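Local coordinates for protein chitinase A (Cycas revoluta, PDB 4MNK) that probably hydrolyses chitin as a family 18 (class V) plant chitinase, and is seen here with N-acetylglucosamine oligomers bound, at residues V260-G263 against P264-A268; S272-Q275 against N276-G280. All coordinates share one frame; numbering follows the deposited sequence.

Contact 1 of 2, residues V260-G263 against P264-A268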
ATOM      1  N   VAL A 260      -9.092  -2.672 -25.733  1.00 14.40           N
ATOM      2  CA  VAL A 260      -9.992  -1.576 -26.123  1.00 14.74           C
ATOM      3  C   VAL A 260     -10.566  -0.762 -24.953  1.00 14.78           C
ATOM      4  O   VAL A 260     -11.428   0.103 -25.151  1.00 15.37           O
ATOM      5  CB  VAL A 260     -11.145  -2.071 -27.046  1.00 14.84           C
ATOM      6  CG1 VAL A 260     -10.600  -2.498 -28.402  1.00 15.20           C
ATOM      7  CG2 VAL A 260     -11.926  -3.209 -26.392  1.00 15.01           C
ATOM      8  N   GLY A 261     -10.088  -1.035 -23.742  1.00 14.41           N
ATOM      9  CA  GLY A 261     -10.532  -0.302 -22.561  1.00 13.95           C
ATOM     10  C   GLY A 261     -10.511  -1.129 -21.292  1.00 13.44           C
ATOM     11  O   GLY A 261     -10.009  -2.257 -21.282  1.00 13.26           O
ATOM     12  N   ALA A 262     -11.062  -0.557 -20.226  1.00 13.29           N
ATOM     13  CA  ALA A 262     -11.090  -1.191 -18.912  1.00 13.02           C
ATOM     14  C   ALA A 262     -12.042  -2.374 -18.858  1.00 12.87           C
ATOM     15  O   ALA A 262     -13.172  -2.300 -19.341  1.00 12.83           O
ATOM     16  CB  ALA A 262     -11.465  -0.169 -17.845  1.00 13.02           C
ATOM     17  N   GLY A 263     -11.574  -3.468 -18.267  1.00 12.55           N
ATOM     18  CA  GLY A 263     -12.443  -4.592 -17.947  1.00 12.67           C
ATOM     19  C   GLY A 263     -13.171  -4.316 -16.641  1.00 12.62           C
ATOM     20  O   GLY A 263     -13.098  -3.206 -16.109  1.00 12.41           O
ATOM     21  N   PRO A 264     -13.882  -5.324 -16.110  1.00 12.76           N
ATOM     22  CA  PRO A 264     -14.547  -5.148 -14.818  1.00 12.95           C
ATOM     23  C   PRO A 264     -13.522  -5.144 -13.679  1.00 13.18           C
ATOM     24  O   PRO A 264     -12.487  -5.789 -13.807  1.00 12.76           O
ATOM     25  CB  PRO A 264     -15.443  -6.384 -14.720  1.00 12.94           C
ATOM     26  CG  PRO A 264     -14.754  -7.419 -15.546  1.00 13.12           C
ATOM     27  CD  PRO A 264     -14.075  -6.681 -16.660  1.00 12.96           C
ATOM     28  N   VAL A 265     -13.751  -4.403 -12.595  1.00 13.55           N
ATOM     29  CA  VAL A 265     -14.796  -3.397 -12.467  1.00 14.37           C
ATOM     30  C   VAL A 265     -14.076  -2.060 -12.572  1.00 14.39           C
ATOM     31  O   VAL A 265     -13.250  -1.725 -11.717  1.00 14.45           O
ATOM     32  CB  VAL A 265     -15.515  -3.508 -11.100  1.00 14.56           C
ATOM     33  CG1 VAL A 265     -16.473  -2.336 -10.878  1.00 15.15           C
ATOM     34  CG2 VAL A 265     -16.245  -4.842 -10.982  1.00 15.16           C
ATOM     35  N   ASP A 266     -14.367  -1.317 -13.639  1.00 14.64           N
ATOM     36  CA  ASP A 266     -13.643  -0.087 -13.968  1.00 14.78           C
ATOM     37  C   ASP A 266     -12.118  -0.302 -13.949  1.00 14.07           C
ATOM     38  O   ASP A 266     -11.359   0.553 -13.488  1.00 14.41           O
ATOM     39  CB  ASP A 266     -14.066   1.066 -13.041  1.00 15.52           C
ATOM     40  CG  ASP A 266     -13.749   2.438 -13.622  1.00 17.10           C
ATOM     41  OD1 ASP A 266     -13.418   2.531 -14.825  1.00 19.11           O
ATOM     42  OD2 ASP A 266     -13.837   3.431 -12.869  1.00 19.13           O
ATOM     43  N   GLY A 267     -11.686  -1.463 -14.438  1.00 13.11           N
ATOM     44  CA  GLY A 267     -10.265  -1.759 -14.596  1.00 12.07           C
ATOM     45  C   GLY A 267      -9.578  -2.473 -13.446  1.00 11.25           C
ATOM     46  O   GLY A 267      -8.381  -2.743 -13.525  1.00 10.63           O
ATOM     47  N   ALA A 268     -10.319  -2.784 -12.385  1.00 10.88           N
ATOM     48  CA  ALA A 268      -9.753  -3.478 -11.227  1.00 10.71           C
ATOM     49  C   ALA A 268     -10.673  -4.569 -10.691  1.00 10.25           C
ATOM     50  O   ALA A 268     -11.882  -4.361 -10.553  1.00 10.68           O
ATOM     51  CB  ALA A 268      -9.407  -2.487 -10.127  1.00 10.91           C
TER

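Contact 2 of 2, residues S272-Q275 against N276-G280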
ATOM      1  N   SER A 272     -10.364 -12.298  -4.914  1.00  7.46           N
ATOM      2  CA  SER A 272     -11.518 -13.171  -4.703  1.00  7.63           C
ATOM      3  C   SER A 272     -12.426 -13.224  -5.937  1.00  7.66           C
ATOM      4  O   SER A 272     -12.901 -14.298  -6.316  1.00  7.69           O
ATOM      5  CB  SER A 272     -12.298 -12.753  -3.456  1.00  7.71           C
ATOM      6  OG  SER A 272     -11.505 -12.942  -2.298  1.00  8.50           O
ATOM      7  N   GLU A 273     -12.641 -12.079  -6.577  1.00  7.75           N
ATOM      8  CA  GLU A 273     -13.422 -12.047  -7.811  1.00  8.27           C
ATOM      9  C   GLU A 273     -12.685 -12.719  -8.972  1.00  7.98           C
ATOM     10  O   GLU A 273     -13.317 -13.315  -9.842  1.00  8.13           O
ATOM     11  CB  GLU A 273     -13.855 -10.623  -8.171  1.00  8.83           C
ATOM     12  CG  GLU A 273     -14.924 -10.025  -7.243  1.00 11.27           C
ATOM     13  CD  GLU A 273     -16.259 -10.778  -7.253  1.00 14.24           C
ATOM     14  OE1 GLU A 273     -16.528 -11.555  -8.198  1.00 15.78           O
ATOM     15  OE2 GLU A 273     -17.052 -10.582  -6.306  1.00 15.97           O
ATOM     16  N   ILE A 274     -11.357 -12.636  -8.974  1.00  7.49           N
ATOM     17  CA  ILE A 274     -10.542 -13.341  -9.965  1.00  7.35           C
ATOM     18  C   ILE A 274     -10.663 -14.857  -9.789  1.00  7.52           C
ATOM     19  O   ILE A 274     -10.741 -15.593 -10.774  1.00  7.43           O
ATOM     20  CB  ILE A 274      -9.065 -12.876  -9.927  1.00  7.14           C
ATOM     21  CG1 ILE A 274      -8.974 -11.409 -10.361  1.00  7.15           C
ATOM     22  CG2 ILE A 274      -8.186 -13.758 -10.818  1.00  7.11           C
ATOM     23  CD1 ILE A 274      -7.656 -10.731 -10.040  1.00  7.44           C
ATOM     24  N   GLN A 275     -10.710 -15.318  -8.541  1.00  7.72           N
ATOM     25  CA  GLN A 275     -10.963 -16.733  -8.260  1.00  8.06           C
ATOM     26  C   GLN A 275     -12.330 -17.173  -8.789  1.00  8.10           C
ATOM     27  O   GLN A 275     -12.456 -18.260  -9.362  1.00  8.12           O
ATOM     28  CB  GLN A 275     -10.836 -17.041  -6.762  1.00  8.35           C
ATOM     29  CG  GLN A 275      -9.466 -16.728  -6.162  1.00  9.43           C
ATOM     30  CD  GLN A 275      -8.340 -17.497  -6.827  1.00 11.35           C
ATOM     31  OE1 GLN A 275      -8.111 -18.668  -6.528  1.00 13.16           O
ATOM     32  NE2 GLN A 275      -7.623 -16.835  -7.728  1.00 12.36           N
ATOM     33  N   ASN A 276     -13.342 -16.325  -8.609  1.00  8.03           N
ATOM     34  CA  ASN A 276     -14.669 -16.568  -9.179  1.00  8.45           C
ATOM     35  C   ASN A 276     -14.615 -16.625 -10.706  1.00  8.05           C
ATOM     36  O   ASN A 276     -15.240 -17.487 -11.324  1.00  8.06           O
ATOM     37  CB  ASN A 276     -15.662 -15.486  -8.735  1.00  8.98           C
ATOM     38  CG  ASN A 276     -15.925 -15.495  -7.235  1.00 10.11           C
ATOM     39  OD1 ASN A 276     -15.670 -16.482  -6.544  1.00 12.20           O
ATOM     40  ND2 ASN A 276     -16.450 -14.385  -6.730  1.00 11.91           N
ATOM     41  N   PHE A 277     -13.852 -15.705 -11.295  1.00  7.67           N
ATOM     42  CA  PHE A 277     -13.636 -15.623 -12.741  1.00  7.56           C
ATOM     43  C   PHE A 277     -13.079 -16.946 -13.276  1.00  7.43           C
ATOM     44  O   PHE A 277     -13.590 -17.490 -14.261  1.00  7.45           O
ATOM     45  CB  PHE A 277     -12.689 -14.447 -13.015  1.00  7.52           C
ATOM     46  CG  PHE A 277     -12.497 -14.099 -14.472  1.00  7.41           C
ATOM     47  CD1 PHE A 277     -11.214 -13.861 -14.956  1.00  7.51           C
ATOM     48  CD2 PHE A 277     -13.578 -13.952 -15.341  1.00  7.75           C
ATOM     49  CE1 PHE A 277     -11.002 -13.506 -16.289  1.00  7.76           C
ATOM     50  CE2 PHE A 277     -13.375 -13.599 -16.678  1.00  8.26           C
ATOM     51  CZ  PHE A 277     -12.084 -13.379 -17.151  1.00  7.97           C
ATOM     52  N   ILE A 278     -12.061 -17.476 -12.597  1.00  7.54           N
ATOM     53  CA  ILE A 278     -11.440 -18.750 -12.966  1.00  7.83           C
ATOM     54  C   ILE A 278     -12.406 -19.930 -12.786  1.00  7.99           C
ATOM     55  O   ILE A 278     -12.526 -20.781 -13.672  1.00  7.91           O
ATOM     56  CB  ILE A 278     -10.117 -18.979 -12.180  1.00  7.91           C
ATOM     57  CG1 ILE A 278      -9.067 -17.937 -12.583  1.00  8.19           C
ATOM     58  CG2 ILE A 278      -9.577 -20.390 -12.407  1.00  8.47           C
ATOM     59  CD1 ILE A 278      -7.932 -17.773 -11.589  1.00  8.87           C
ATOM     60  N   ARG A 279     -13.097 -19.981 -11.648  1.00  8.25           N
ATOM     61  CA  ARG A 279     -14.080 -21.040 -11.406  1.00  8.73           C
ATOM     62  C   ARG A 279     -15.238 -21.002 -12.411  1.00  8.45           C
ATOM     63  O   ARG A 279     -15.844 -22.033 -12.708  1.00  8.81           O
ATOM     64  CB  ARG A 279     -14.589 -21.004  -9.960  1.00  9.08           C
ATOM     65  CG  ARG A 279     -13.681 -21.749  -8.982  1.00 10.93           C
ATOM     66  CD  ARG A 279     -14.266 -21.815  -7.578  1.00 12.93           C
ATOM     67  NE  ARG A 279     -13.809 -20.696  -6.761  1.00 15.15           N
ATOM     68  CZ  ARG A 279     -14.504 -19.584  -6.539  1.00 15.99           C
ATOM     69  NH1 ARG A 279     -13.984 -18.629  -5.784  1.00 16.59           N
ATOM     70  NH2 ARG A 279     -15.715 -19.424  -7.059  1.00 16.42           N
ATOM     71  N   GLY A 280     -15.510 -19.819 -12.955  1.00  8.01           N
ATOM     72  CA  GLY A 280     -16.533 -19.641 -13.975  1.00  7.89           C
ATOM     73  C   GLY A 280     -16.061 -19.866 -15.402  1.00  8.00           C
ATOM     74  O   GLY A 280     -16.798 -19.586 -16.347  1.00  8.09           O
TER

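Contact 1 of 2, residues V260-G263 against P264-A268
Gly263 and Gly267 are joined across a bend in the backbone by one hydrogen bond, from Gly267 N to Gly263 O at 2.8 Å. Its N-H...O angle is 147°. The donor is tilted 32° from the carbonyl plane. Between the two glycines the chain passes through a cis peptide linking Pro264 to Val265 and then enters a type I' beta turn from Val265 to Ala268. The turn is closed by a reciprocal backbone pair, Val265 N to Ala268 O at 2.8 Å and Ala268 N to Val265 O at 3.2 Å. Gly267 takes the third position of that turn with a positive phi, and a beta carbon there would collide with the carbonyl oxygen of Asp266. This excursion interrupts strand 262-270, which runs antiparallel to strand 234-247; backbone hydrogen bonds between Ser244 and both Gly263 and Gly267 bracket it, and Ser244 OG bonds to Pro264 O. The chain leaves the turn at Ala268, which lines a glycan pocket and touches a bound N-acetylglucosamine. Among the side chains, the methyl of Ala262 reaches over the folded-back chain, its CB 3.7 Å from Gly267 N and 4.0 Å from Asp266 C. The Asp266 side chain leaves from the far side of the turn.

Contact 2 of 2, residues S272-Q275 against N276-G280
Asn276 stands between Glu273 and Arg279 on the exposed side of helix 271-279, its amide using each end for a different neighbour. Four successive i to i+4 backbone bonds define the alpha-helix here, from Asn276 N to Ser272 O through Arg279 N to Gln275 O. Toward the start of the helix, Asn276 ND2 donates to Glu273 OE1 at 3.2 Å with an N-H...O angle of 160°. The oxygen lies close to the amide plane, yet the nitrogen meets it from above the carboxylate, the two planes being 78° apart; the bend at Glu273 chi2 (-63°) brings the acid back alongside the helix to this position. On the side facing strands 292-297 and 300-304, Ile274 CG2 and Ile278 CD1 meet at 4.1 Å, one turn apart, and both side chains pack on Tyr304 of strand 300-304. Gln275 runs beside Ile278, pointing the same way, with NE2 4.0 Å from Ile278 CD1. Arg279 folds back through a bend at chi3, laying one guanidinium face over Gln275 O, 3.7 Å from the plane. Its NH1 and NH2 both donate bent hydrogen bonds to Asn276 OD1, at 2.8 Å and 3.0 Å respectively.

In the fold
Contacts 1 and 2 follow closely along the chain, with three residues between them. Contact 1 begins at the end of strand 259-260, rounds the corner at Gly261 and runs into strand 262-270; contact 2 lies on the next element, helix 271-279. Their centres are about 16 Å apart and they do not otherwise touch. Strand 234-247, which pairs in parallel within the TIM barrel, extends out to pair antiparallel with 262-270 and 300-304; contact 2 packs on 292-297 and 300-304. These antiparallel strands and the helix belong to the small alpha+beta insertion domain known in class V family 18 chitinases. It probably walls one side of the sugar cleft, consistent with Ala268 touching a bound N-acetylglucosamine.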